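Local coordinates for envelope polyprotein (Puumala orthohantavirus, PDB 5FXU) that probably forms, as the Gn glycoprotein ectodomain, the outward-facing head of the hantaviral surface spike and presents much of its antigenic surface, at residues 5-10 / 151-156; 17-22 / 231-236; 21-26 / 124-129; 42-47 / 135-140; 106-111 / 128-133. All blocks are in the same frame, centred on the assembly; numbering follows the deposited sequence.

Contact 1: 5-10 / 151-156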
# COMPACT_ATOMS: atom_id res chain seq x y z
N LEU A 5 13.68 -7.66 7.68
CA LEU A 5 12.29 -7.91 7.39
C LEU A 5 11.86 -9.16 8.16
O LEU A 5 12.27 -10.27 7.86
CB LEU A 5 12.08 -8.05 5.88
CG LEU A 5 10.66 -7.83 5.34
CD1 LEU A 5 10.71 -7.63 3.84
CD2 LEU A 5 9.74 -8.99 5.68
N LYS A 6 11.05 -8.94 9.18
CA LYS A 6 10.64 -9.99 10.08
C LYS A 6 9.32 -10.61 9.61
O LYS A 6 8.40 -9.93 9.21
CB LYS A 6 10.64 -9.42 11.51
CG LYS A 6 10.55 -10.44 12.64
CD LYS A 6 10.70 -9.81 14.03
CE LYS A 6 12.03 -9.06 14.19
NZ LYS A 6 12.44 -8.96 15.63
N ILE A 7 9.29 -11.94 9.59
CA ILE A 7 8.07 -12.68 9.31
C ILE A 7 7.75 -13.46 10.59
O ILE A 7 8.58 -14.20 11.10
CB ILE A 7 8.25 -13.62 8.10
CG1 ILE A 7 8.53 -12.83 6.83
CG2 ILE A 7 7.05 -14.54 7.90
CD1 ILE A 7 7.36 -12.01 6.32
N GLU A 8 6.56 -13.24 11.11
CA GLU A 8 6.05 -13.98 12.23
C GLU A 8 5.33 -15.23 11.69
O GLU A 8 4.31 -15.13 11.01
CB GLU A 8 5.13 -13.13 13.08
CG GLU A 8 4.65 -13.84 14.34
CD GLU A 8 3.75 -12.99 15.24
OE1 GLU A 8 3.05 -12.08 14.73
OE2 GLU A 8 3.73 -13.29 16.47
N CYS A 9 5.87 -16.40 12.02
CA CYS A 9 5.35 -17.70 11.57
C CYS A 9 4.36 -18.33 12.56
O CYS A 9 4.71 -18.52 13.72
CB CYS A 9 6.53 -18.65 11.35
SG CYS A 9 7.52 -18.15 9.94
N PRO A 10 3.15 -18.71 12.11
CA PRO A 10 2.25 -19.46 13.00
C PRO A 10 2.72 -20.88 13.29
O PRO A 10 3.56 -21.38 12.55
CB PRO A 10 0.93 -19.50 12.22
CG PRO A 10 1.08 -18.49 11.13
CD PRO A 10 2.53 -18.52 10.78
N VAL A 151 15.76 -11.25 5.62
CA VAL A 151 14.44 -11.75 5.96
C VAL A 151 14.64 -12.79 7.03
O VAL A 151 15.39 -13.72 6.82
CB VAL A 151 13.72 -12.37 4.75
CG1 VAL A 151 12.29 -12.76 5.13
CG2 VAL A 151 13.67 -11.39 3.58
N ASN A 152 13.97 -12.63 8.17
CA ASN A 152 14.04 -13.57 9.29
C ASN A 152 12.67 -14.13 9.56
O ASN A 152 11.73 -13.38 9.88
CB ASN A 152 14.56 -12.91 10.56
CG ASN A 152 16.03 -12.55 10.46
OD1 ASN A 152 16.86 -13.34 10.01
ND2 ASN A 152 16.38 -11.34 10.90
N TYR A 153 12.55 -15.45 9.44
CA TYR A 153 11.30 -16.13 9.75
C TYR A 153 11.45 -16.61 11.17
O TYR A 153 12.40 -17.30 11.48
CB TYR A 153 11.07 -17.28 8.78
CG TYR A 153 10.82 -16.81 7.37
CD1 TYR A 153 11.87 -16.47 6.53
CD2 TYR A 153 9.53 -16.76 6.84
CE1 TYR A 153 11.65 -16.06 5.23
CE2 TYR A 153 9.31 -16.35 5.53
CZ TYR A 153 10.36 -16.00 4.74
OH TYR A 153 10.16 -15.56 3.44
N GLU A 154 10.52 -16.20 12.03
CA GLU A 154 10.61 -16.45 13.46
C GLU A 154 9.31 -17.05 13.95
O GLU A 154 8.24 -16.57 13.58
CB GLU A 154 10.89 -15.12 14.17
CG GLU A 154 11.77 -15.22 15.42
CD GLU A 154 12.83 -14.12 15.49
OE1 GLU A 154 12.50 -12.94 15.22
OE2 GLU A 154 14.00 -14.45 15.80
N LYS A 155 9.41 -18.12 14.74
CA LYS A 155 8.23 -18.86 15.19
C LYS A 155 7.59 -18.12 16.36
O LYS A 155 8.27 -17.56 17.21
CB LYS A 155 8.51 -20.34 15.51
CG LYS A 155 9.52 -21.09 14.63
CD LYS A 155 9.23 -20.96 13.12
CE LYS A 155 10.38 -21.47 12.25
NZ LYS A 155 10.54 -20.71 10.97
N THR A 156 6.26 -18.09 16.37
CA THR A 156 5.52 -17.23 17.29
C THR A 156 5.53 -17.77 18.73
O THR A 156 5.44 -18.98 18.96
CB THR A 156 4.07 -16.94 16.79
OG1 THR A 156 3.45 -15.98 17.63
CG2 THR A 156 3.21 -18.18 16.76
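L5 through C9 pair in parallel, in register, with V151 through K155, the two strand axes 4.7 Å apart at closest and inclined by 27°. The bonding alternates as a parallel pair requires: N152 O receives the N-H of I7 (N to O 2.8 Å), and E154 O that of C9, while L5 O and I7 O accept from N152 N and E154 N. At the end of the pairing T156 N still reaches C9 O, but that bond is more bent. Side chains of L5, I7, C9, V151 and Y153 share the buried face. I7 and Y153 lie side by side and point the same way; I7 CG1 stands over the ring face in a CH-pi contact, 4.2 Å from the Y153 ring centroid, and I7 CG2 comes within 3.5 Å of Y153 CD2. C9 SG approaches the same ring at its edge, in plane, 3.9 Å from Y153 CD2, while disulfide-bonded to C134. On the other face T156 OG1 donates to E8 OE2 (2.9 Å), arriving from above the carboxylate plane. That carboxylate is gripped further by L163 N at OE2 and S236 OG at OE1, which should fix its rotation. K6 NZ stays 4.0 Å from E154 OE1, beyond a salt bridge. The arrangement is a parallel edge pair of a mixed four-stranded sheet, in which strand 3-9 is outermost within the chain.

Contact 2: 17-22 / 231-236; sequences QGLVIG and ICLVGS
The carbonyl oxygen of S236 accepts the backbone N-H of I21, with I21 N 3.1 Å from S236 O and an N-H...O angle of 161°; the donor stands above the carbonyl plane. V20 CA adds a weaker CA-H...O contact to the same oxygen, at 3.5 Å from S236 O. The I21 side chain meets both the G235 carbonyl and L233. With CG1 anti to the backbone N (chi1 -179°), CG2 falls between the backbone N and the carbonyl carbon, and from there it lies 3.4 Å from G235 O, an oxygen that also takes a hydrogen bond from R192 NH2. The same I21 CG2 meets L233 CB at 4.0 Å, and I21 CD1 lies nearly as close to that carbon, the two side chains meeting at a slant. Farther out, methyl meets methyl where L19 CD1 comes to 4.2 Å from L233 CD1. G235, with its positive phi, turns the chain out of strand 231-234 and brings the S236 carbonyl to I21. S236 N bonds to Q162 OE1, while its hydroxyl is the partner of E8. Around the contact, strand 19-30 pairs with 237-243 as well as with 120-130, V20 forming a backbone hydrogen bond with G129 of 120-130. L19 packs on A102 and A103 of helix 102-105, and C232 is disulfide-bonded to C193 in strand 185-197, which runs antiparallel beside 228-234.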
# COMPACT_ATOMS: atom_id res chain seq x y z
N GLN A 17 -5.48 -21.17 3.27
CA GLN A 17 -5.58 -19.97 2.40
C GLN A 17 -4.90 -18.66 2.95
O GLN A 17 -5.00 -17.57 2.33
CB GLN A 17 -7.08 -19.76 2.06
CG GLN A 17 -7.74 -20.86 1.22
CD GLN A 17 -7.39 -20.86 -0.26
OE1 GLN A 17 -6.24 -21.10 -0.64
NE2 GLN A 17 -8.40 -20.66 -1.12
N GLY A 18 -4.19 -18.79 4.07
CA GLY A 18 -3.54 -17.65 4.72
C GLY A 18 -2.21 -17.32 4.08
O GLY A 18 -1.57 -18.16 3.45
N LEU A 19 -1.79 -16.08 4.21
CA LEU A 19 -0.49 -15.66 3.75
C LEU A 19 0.25 -15.02 4.90
O LEU A 19 -0.38 -14.42 5.78
CB LEU A 19 -0.65 -14.64 2.63
CG LEU A 19 -1.43 -15.05 1.38
CD1 LEU A 19 -1.63 -13.85 0.50
CD2 LEU A 19 -0.67 -16.11 0.61
N VAL A 20 1.58 -15.11 4.89
CA VAL A 20 2.40 -14.29 5.77
C VAL A 20 2.74 -12.99 5.05
O VAL A 20 2.83 -12.96 3.85
CB VAL A 20 3.72 -14.97 6.26
CG1 VAL A 20 3.41 -16.04 7.29
CG2 VAL A 20 4.54 -15.57 5.13
N ILE A 21 2.94 -11.93 5.81
CA ILE A 21 3.37 -10.64 5.28
C ILE A 21 4.36 -10.00 6.22
O ILE A 21 4.21 -10.08 7.43
CB ILE A 21 2.18 -9.68 5.07
CG1 ILE A 21 2.66 -8.33 4.49
CG2 ILE A 21 1.35 -9.51 6.34
CD1 ILE A 21 1.54 -7.48 3.95
N GLY A 22 5.36 -9.36 5.65
CA GLY A 22 6.26 -8.48 6.42
C GLY A 22 6.68 -7.28 5.58
O GLY A 22 6.48 -7.25 4.37
N ILE A 231 -6.66 -4.85 -1.63
CA ILE A 231 -6.49 -6.17 -1.06
C ILE A 231 -5.55 -6.01 0.12
O ILE A 231 -4.51 -5.37 0.00
CB ILE A 231 -6.04 -7.19 -2.13
CG1 ILE A 231 -6.35 -8.60 -1.68
CG2 ILE A 231 -4.57 -7.03 -2.51
CD1 ILE A 231 -7.83 -8.96 -1.84
N CYS A 232 -5.95 -6.52 1.28
CA CYS A 232 -5.29 -6.21 2.55
C CYS A 232 -4.94 -7.48 3.26
O CYS A 232 -5.62 -8.50 3.09
CB CYS A 232 -6.20 -5.36 3.47
SG CYS A 232 -6.84 -3.84 2.70
N LEU A 233 -3.89 -7.42 4.07
CA LEU A 233 -3.57 -8.49 4.97
C LEU A 233 -3.57 -7.91 6.35
O LEU A 233 -3.10 -6.80 6.56
CB LEU A 233 -2.21 -9.10 4.65
CG LEU A 233 -2.05 -10.15 3.55
CD1 LEU A 233 -3.18 -11.14 3.34
CD2 LEU A 233 -1.81 -9.40 2.27
N VAL A 234 -4.10 -8.69 7.29
CA VAL A 234 -4.29 -8.26 8.65
C VAL A 234 -3.22 -8.90 9.53
O VAL A 234 -3.03 -10.10 9.51
CB VAL A 234 -5.68 -8.69 9.14
CG1 VAL A 234 -5.95 -8.12 10.50
CG2 VAL A 234 -6.75 -8.21 8.16
N GLY A 235 -2.54 -8.09 10.33
CA GLY A 235 -1.48 -8.58 11.22
C GLY A 235 -0.29 -9.14 10.46
O GLY A 235 0.04 -8.68 9.38
N SER A 236 0.36 -10.13 11.05
CA SER A 236 1.49 -10.74 10.40
C SER A 236 1.06 -11.87 9.47
O SER A 236 1.85 -12.31 8.64
CB SER A 236 2.46 -11.24 11.46
OG SER A 236 1.80 -12.11 12.38

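Contact 3: 21-26 / 124-129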
# COMPACT_ATOMS: atom_id res chain seq x y z
N ILE A 21 2.94 -11.93 5.81
CA ILE A 21 3.37 -10.64 5.28
C ILE A 21 4.36 -10.00 6.22
O ILE A 21 4.21 -10.08 7.43
CB ILE A 21 2.18 -9.68 5.07
CG1 ILE A 21 2.66 -8.33 4.49
CG2 ILE A 21 1.35 -9.51 6.34
CD1 ILE A 21 1.54 -7.48 3.95
N GLY A 22 5.36 -9.36 5.65
CA GLY A 22 6.26 -8.48 6.42
C GLY A 22 6.68 -7.28 5.58
O GLY A 22 6.48 -7.25 4.37
N SER A 23 7.27 -6.28 6.21
CA SER A 23 7.70 -5.09 5.46
C SER A 23 8.74 -4.35 6.21
O SER A 23 8.77 -4.40 7.42
CB SER A 23 6.50 -4.17 5.11
OG SER A 23 5.84 -3.64 6.25
N VAL A 24 9.61 -3.67 5.50
CA VAL A 24 10.63 -2.83 6.13
C VAL A 24 10.88 -1.56 5.30
O VAL A 24 10.90 -1.64 4.09
CB VAL A 24 11.94 -3.62 6.35
CG1 VAL A 24 12.57 -4.09 5.05
CG2 VAL A 24 12.94 -2.78 7.15
N GLU A 25 11.03 -0.42 5.96
CA GLU A 25 11.43 0.82 5.32
C GLU A 25 12.94 0.97 5.37
O GLU A 25 13.53 0.95 6.43
CB GLU A 25 10.77 2.03 5.96
CG GLU A 25 11.05 3.29 5.16
CD GLU A 25 10.27 4.49 5.60
OE1 GLU A 25 10.03 4.64 6.81
OE2 GLU A 25 9.93 5.32 4.74
N LEU A 26 13.57 1.13 4.21
CA LEU A 26 15.02 1.26 4.09
C LEU A 26 15.49 2.71 4.19
O LEU A 26 14.68 3.63 4.16
CB LEU A 26 15.47 0.66 2.76
CG LEU A 26 15.03 -0.81 2.57
CD1 LEU A 26 15.48 -1.34 1.22
CD2 LEU A 26 15.57 -1.70 3.70
N THR A 124 10.05 1.20 0.80
CA THR A 124 9.50 0.32 1.79
C THR A 124 9.28 -0.97 1.02
O THR A 124 8.55 -1.00 0.03
CB THR A 124 8.17 0.84 2.39
OG1 THR A 124 8.41 1.98 3.23
CG2 THR A 124 7.52 -0.21 3.26
N VAL A 125 9.94 -2.03 1.46
CA VAL A 125 9.84 -3.34 0.81
C VAL A 125 8.76 -4.16 1.49
O VAL A 125 8.77 -4.29 2.70
CB VAL A 125 11.19 -4.07 0.86
CG1 VAL A 125 11.05 -5.49 0.34
CG2 VAL A 125 12.21 -3.31 0.05
N PHE A 126 7.87 -4.72 0.70
CA PHE A 126 6.80 -5.59 1.17
C PHE A 126 7.06 -7.00 0.66
O PHE A 126 7.34 -7.18 -0.53
CB PHE A 126 5.45 -5.12 0.64
CG PHE A 126 5.00 -3.82 1.23
CD1 PHE A 126 5.36 -2.59 0.63
CD2 PHE A 126 4.23 -3.78 2.39
CE1 PHE A 126 4.95 -1.37 1.18
CE2 PHE A 126 3.84 -2.56 2.95
CZ PHE A 126 4.21 -1.35 2.34
N LEU A 127 6.93 -8.00 1.54
CA LEU A 127 7.04 -9.41 1.15
C LEU A 127 5.82 -10.13 1.62
O LEU A 127 5.49 -10.10 2.80
CB LEU A 127 8.27 -9.99 1.80
CG LEU A 127 8.57 -11.45 1.55
CD1 LEU A 127 8.93 -11.67 0.09
CD2 LEU A 127 9.72 -11.89 2.43
N ILE A 128 5.13 -10.76 0.68
CA ILE A 128 3.89 -11.50 0.95
C ILE A 128 4.04 -12.88 0.34
O ILE A 128 4.48 -13.01 -0.79
CB ILE A 128 2.70 -10.85 0.25
CG1 ILE A 128 2.54 -9.41 0.76
CG2 ILE A 128 1.41 -11.61 0.52
CD1 ILE A 128 1.63 -8.57 -0.12
N GLY A 129 3.64 -13.91 1.06
CA GLY A 129 3.73 -15.23 0.51
C GLY A 129 3.08 -16.34 1.30
O GLY A 129 2.49 -16.12 2.34
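I21 and I128 face each other across an antiparallel, non-hydrogen-bonded pair at the tightly packed end of this contact. Their side chains lie side by side and point the same way, I21 CD1 3.9 Å from I128 CG1, with F194 touching both. Two residues along on the same face, S23 CB meets the F126 ring obliquely, 3.6 Å from F126 CD2. The S23 OG, turned between the backbone N and the carbonyl carbon (chi1 63°), is taken up by R192 NH1, while F126 stacks edge-to-face with F194. Four backbone bonds join the strands in two reciprocal sets, G22 with L127 between those pairs and V24 with V125 beyond them, where V125 N lies 2.8 Å from V24 O. V125 O, besides accepting from V24 N, receives a CA-H...O contact from S23 CA at 3.1 Å. On the opposite face G22 brings no side chain, and L127 packs instead against T108, A110, V151, Y153 and F45. L26 and V125 stay buried against I149 on that face, L26 CD1 4.0 Å from V125 CG2. Looseness is confined to the E25 and T124 side, where exposed E25 passes T124 with an extended chain, touching by its methylenes: E25 CG is 3.5 Å from T124 OG1. The E25 side chain lies about 10 Å from a bound NAG. On the I21 face the chemistry runs from aliphatic and aromatic to polar and solvent-facing at E25, while the V125 face stays apolar. The arginine beside S23 is probably placed in part by the hydroxyl it holds.

Contact 4: 42-47 / 135-140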
# COMPACT_ATOMS: atom_id res chain seq x y z
N SER A 42 17.73 -14.07 -3.06
CA SER A 42 18.38 -15.35 -2.90
C SER A 42 17.47 -16.36 -2.18
O SER A 42 17.92 -17.42 -1.79
CB SER A 42 19.69 -15.17 -2.12
OG SER A 42 19.46 -15.34 -0.72
N CYS A 43 16.20 -16.04 -1.99
CA CYS A 43 15.33 -16.85 -1.14
C CYS A 43 14.78 -18.05 -1.91
O CYS A 43 14.63 -17.99 -3.12
CB CYS A 43 14.17 -16.00 -0.62
SG CYS A 43 14.61 -14.59 0.44
N ASN A 44 14.49 -19.13 -1.18
CA ASN A 44 13.96 -20.38 -1.77
C ASN A 44 12.44 -20.32 -1.82
O ASN A 44 11.73 -21.08 -1.14
CB ASN A 44 14.45 -21.63 -1.02
CG ASN A 44 14.18 -21.59 0.49
OD1 ASN A 44 14.19 -20.52 1.12
ND2 ASN A 44 13.94 -22.76 1.08
N PHE A 45 11.95 -19.37 -2.62
CA PHE A 45 10.53 -19.25 -2.89
C PHE A 45 10.27 -18.84 -4.35
O PHE A 45 11.20 -18.46 -5.06
CB PHE A 45 9.79 -18.37 -1.84
CG PHE A 45 10.37 -16.97 -1.60
CD1 PHE A 45 10.65 -16.09 -2.65
CD2 PHE A 45 10.55 -16.52 -0.29
CE1 PHE A 45 11.14 -14.82 -2.39
CE2 PHE A 45 11.04 -15.25 -0.02
CZ PHE A 45 11.33 -14.39 -1.07
N ASP A 46 9.01 -18.95 -4.76
CA ASP A 46 8.61 -18.75 -6.15
C ASP A 46 8.07 -17.33 -6.39
O ASP A 46 6.88 -17.05 -6.26
CB ASP A 46 7.57 -19.82 -6.51
CG ASP A 46 7.22 -19.84 -7.97
OD1 ASP A 46 7.85 -19.09 -8.74
OD2 ASP A 46 6.29 -20.58 -8.35
N LEU A 47 8.99 -16.43 -6.74
CA LEU A 47 8.67 -15.02 -7.00
C LEU A 47 7.68 -14.85 -8.16
O LEU A 47 7.90 -15.35 -9.25
CB LEU A 47 9.94 -14.21 -7.30
CG LEU A 47 10.64 -13.40 -6.19
CD1 LEU A 47 11.43 -12.23 -6.78
CD2 LEU A 47 9.72 -12.91 -5.07
N ILE A 135 8.04 -23.24 6.77
CA ILE A 135 8.62 -24.58 6.89
C ILE A 135 9.96 -24.63 6.15
O ILE A 135 10.92 -25.23 6.65
CB ILE A 135 7.65 -25.67 6.36
CG1 ILE A 135 6.40 -25.70 7.22
CG2 ILE A 135 8.31 -27.06 6.38
CD1 ILE A 135 5.21 -26.32 6.53
N THR A 136 10.03 -24.00 4.98
CA THR A 136 11.20 -24.12 4.13
C THR A 136 12.35 -23.21 4.49
O THR A 136 13.47 -23.43 3.99
CB THR A 136 10.87 -23.84 2.65
OG1 THR A 136 10.39 -22.50 2.48
CG2 THR A 136 9.87 -24.84 2.13
N THR A 137 12.11 -22.18 5.28
CA THR A 137 13.02 -21.02 5.34
C THR A 137 13.13 -20.43 6.75
O THR A 137 12.10 -20.12 7.37
CB THR A 137 12.55 -19.93 4.34
OG1 THR A 137 12.32 -20.52 3.05
CG2 THR A 137 13.60 -18.83 4.18
N LYS A 138 14.37 -20.30 7.24
CA LYS A 138 14.69 -19.60 8.49
C LYS A 138 15.13 -18.14 8.20
O LYS A 138 14.70 -17.21 8.87
CB LYS A 138 15.80 -20.32 9.27
CG LYS A 138 16.20 -19.69 10.62
CD LYS A 138 15.10 -19.80 11.69
CE LYS A 138 15.36 -18.90 12.91
NZ LYS A 138 14.83 -17.49 12.79
N SER A 139 16.01 -17.97 7.23
CA SER A 139 16.41 -16.65 6.80
C SER A 139 16.90 -16.68 5.38
O SER A 139 17.35 -17.70 4.89
CB SER A 139 17.48 -16.06 7.72
OG SER A 139 18.59 -16.93 7.87
N CYS A 140 16.80 -15.54 4.71
CA CYS A 140 17.32 -15.39 3.37
C CYS A 140 17.51 -13.90 3.07
O CYS A 140 17.29 -13.07 3.95
CB CYS A 140 16.41 -16.09 2.36
SG CYS A 140 14.72 -15.48 2.31
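C43 and C140 make this a covalent contact, a disulfide that ties the loop following strand 39-41 to the start of strand 139-144, partly buried and about 23 Å from the centre of the chain. The bond spans 2.1 Å from C43 SG to C140 SG, with a right-handed twist (chi3 86°) close to that of an unstrained disulfide. C140 SG lies between its own backbone N and carbonyl carbon and is thereby aimed across at C43. F45 lies alongside the bridge: C43 CB sits over one face of its ring, offset toward the rim, and C140 SG approaches the ring obliquely, 4.4 Å from F45 CE2. A second link is polar and uses both ends of the N44 amide. N44 OD1 accepts the hydroxyl proton of T137, at 2.7 Å from T137 OG1, the donor standing at 111° to the C=O bond and tilted from the carbonyl plane. N44 ND2 gives a nearly straight bond (164° at the hydrogen) to T136 O at 3.0 Å; that oxygen lies in the amide plane of N44, whereas ND2 stands above the plane of the T136 carbonyl. Two bonds together should hold the amide in its rotation. T136 ends helix 133-136 and T137 is the first residue to leave it, so N44 grips the chain just where the helix gives out. The side chains of F45 and T137 both touch Y153. The arrangement is an inverse gamma turn centred on N44, with a weak bond from F45 N to C43 O, joined by a disulfide to strand 139-144 of the four-stranded sheet.

Contact 5: 106-111 / 128-133; sequences RKTIAC and IGPIQT
T108 begins its contact at CB, which lies 3.9 Å from I128 O. Its methyl branch, CG2, is anti to the backbone N and comes closer to that carbonyl, at 3.5 Å from I128 O. The hydroxyl branch goes the other way: OG1, anti to the carbonyl carbon (chi1 -70°), rests 3.6 Å from P130 CD, the threonine crossing the proline ring at about a right angle. A water lies between T108 OG1 and T133 OG1; its bond to T108 is implausibly short and so doubtful, and it donates to T133 OG1, which in turn donates to P130 O at 2.8 Å. P130 O accepts T133 N as well, closing the type I turn from P130 to T133. All this lies at the open end of the beta hairpin formed by strands 107-116 and 120-130, where I109 and I128 make an antiparallel hydrogen-bonded pair: I109 N is 2.7 Å from I128 O, and I128 N returns a bond to I109 O. Their side chains share a face, the CB atoms in contact. P130 CG packs at 3.8 Å from R106 CA. The arginine chain, bent at chi2, passes its CD by P130 CB and crosses Q132 at about a right angle. Q132 CD lies over one face of the guanidinium, the guanidinium and the Q132 amide planes 33° apart, while R106 NE makes a weak hydrogen bond to A103 O.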
# COMPACT_ATOMS: atom_id res chain seq x y z
N ARG A 106 1.08 -20.74 -4.70
CA ARG A 106 2.36 -20.79 -4.04
C ARG A 106 3.34 -19.73 -4.54
O ARG A 106 4.55 -19.93 -4.53
CB ARG A 106 2.95 -22.20 -4.13
CG ARG A 106 2.01 -23.28 -3.59
CD ARG A 106 1.74 -23.06 -2.09
NE ARG A 106 0.80 -23.98 -1.46
CZ ARG A 106 0.88 -25.32 -1.44
NH1 ARG A 106 1.85 -26.00 -2.06
NH2 ARG A 106 -0.07 -25.99 -0.81
N LYS A 107 2.79 -18.59 -4.95
CA LYS A 107 3.60 -17.48 -5.40
C LYS A 107 3.88 -16.50 -4.28
O LYS A 107 3.05 -16.29 -3.40
CB LYS A 107 2.91 -16.77 -6.56
CG LYS A 107 2.83 -17.65 -7.80
CD LYS A 107 4.23 -17.87 -8.38
CE LYS A 107 4.19 -18.35 -9.82
NZ LYS A 107 5.48 -18.05 -10.50
N THR A 108 5.07 -15.92 -4.32
CA THR A 108 5.52 -14.94 -3.36
C THR A 108 5.54 -13.59 -4.09
O THR A 108 6.00 -13.50 -5.23
CB THR A 108 6.91 -15.33 -2.84
OG1 THR A 108 6.78 -16.50 -2.02
CG2 THR A 108 7.54 -14.22 -1.99
N ILE A 109 5.02 -12.56 -3.44
CA ILE A 109 5.02 -11.20 -3.97
C ILE A 109 6.04 -10.42 -3.18
O ILE A 109 5.99 -10.38 -1.95
CB ILE A 109 3.64 -10.50 -3.84
CG1 ILE A 109 2.60 -11.18 -4.72
CG2 ILE A 109 3.72 -9.03 -4.28
CD1 ILE A 109 1.93 -12.38 -4.07
N ALA A 110 6.98 -9.82 -3.89
CA ALA A 110 7.98 -8.93 -3.30
C ALA A 110 8.05 -7.70 -4.18
O ALA A 110 8.31 -7.80 -5.37
CB ALA A 110 9.33 -9.61 -3.21
N CYS A 111 7.80 -6.53 -3.58
CA CYS A 111 7.71 -5.27 -4.29
C CYS A 111 7.98 -4.14 -3.29
O CYS A 111 8.13 -4.39 -2.10
CB CYS A 111 6.33 -5.13 -4.91
SG CYS A 111 4.95 -5.13 -3.72
N ILE A 128 5.13 -10.76 0.68
CA ILE A 128 3.89 -11.50 0.95
C ILE A 128 4.04 -12.88 0.34
O ILE A 128 4.48 -13.01 -0.79
CB ILE A 128 2.70 -10.85 0.25
CG1 ILE A 128 2.54 -9.41 0.76
CG2 ILE A 128 1.41 -11.61 0.52
CD1 ILE A 128 1.63 -8.57 -0.12
N GLY A 129 3.64 -13.91 1.06
CA GLY A 129 3.73 -15.23 0.51
C GLY A 129 3.08 -16.34 1.30
O GLY A 129 2.49 -16.12 2.34
N PRO A 130 3.18 -17.56 0.78
CA PRO A 130 2.45 -18.66 1.45
C PRO A 130 3.05 -19.01 2.80
O PRO A 130 4.27 -18.88 3.02
CB PRO A 130 2.55 -19.82 0.47
CG PRO A 130 3.28 -19.30 -0.72
CD PRO A 130 3.96 -18.02 -0.37
N ILE A 131 2.19 -19.46 3.70
CA ILE A 131 2.62 -19.83 5.04
C ILE A 131 3.62 -21.00 5.02
O ILE A 131 4.43 -21.10 5.93
CB ILE A 131 1.40 -20.06 5.96
CG1 ILE A 131 0.65 -18.72 6.13
CG2 ILE A 131 1.83 -20.53 7.35
CD1 ILE A 131 -0.73 -18.80 6.75
N GLN A 132 3.62 -21.82 3.96
CA GLN A 132 4.59 -22.93 3.78
C GLN A 132 6.05 -22.47 3.76
O GLN A 132 6.95 -23.24 4.09
CB GLN A 132 4.34 -23.71 2.47
CG GLN A 132 3.13 -24.64 2.48
CD GLN A 132 1.76 -23.92 2.35
OE1 GLN A 132 1.67 -22.67 2.15
NE2 GLN A 132 0.70 -24.69 2.51
N THR A 133 6.28 -21.22 3.38
CA THR A 133 7.62 -20.62 3.42
C THR A 133 8.26 -20.72 4.80
O THR A 133 9.47 -20.92 4.90
CB THR A 133 7.59 -19.14 3.00
OG1 THR A 133 6.79 -19.01 1.84
CG2 THR A 133 8.98 -18.65 2.65
O HOH W 1 6.90 -16.44 0.51

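How the contacts relate
The contacts crowd into one region of the Gn head, their centres 9 to 17 Å apart. Contacts 2 and 3 share strand 19-30, and contacts 3 and 5 share strand 120-130, so 19-30, 120-130 and 107-116 lie side by side. Contact 1 lies in a four-stranded sheet that contact 4 joins, through strand 139-144, to strand 46-47 beside 107-116; L127 packs between the layers on Y153 and F45. A K107 to D46 salt bridge links contacts 5 and 4, and a K138 to Y153 hydrogen bond contacts 4 and 1. Along the chain, contacts 3, 4 and 5 fall within the span of contact 1, whereas contact 2 reaches far beyond it to residue 236. Chain segments distant in sequence are thus combined into one compact beta-rich unit.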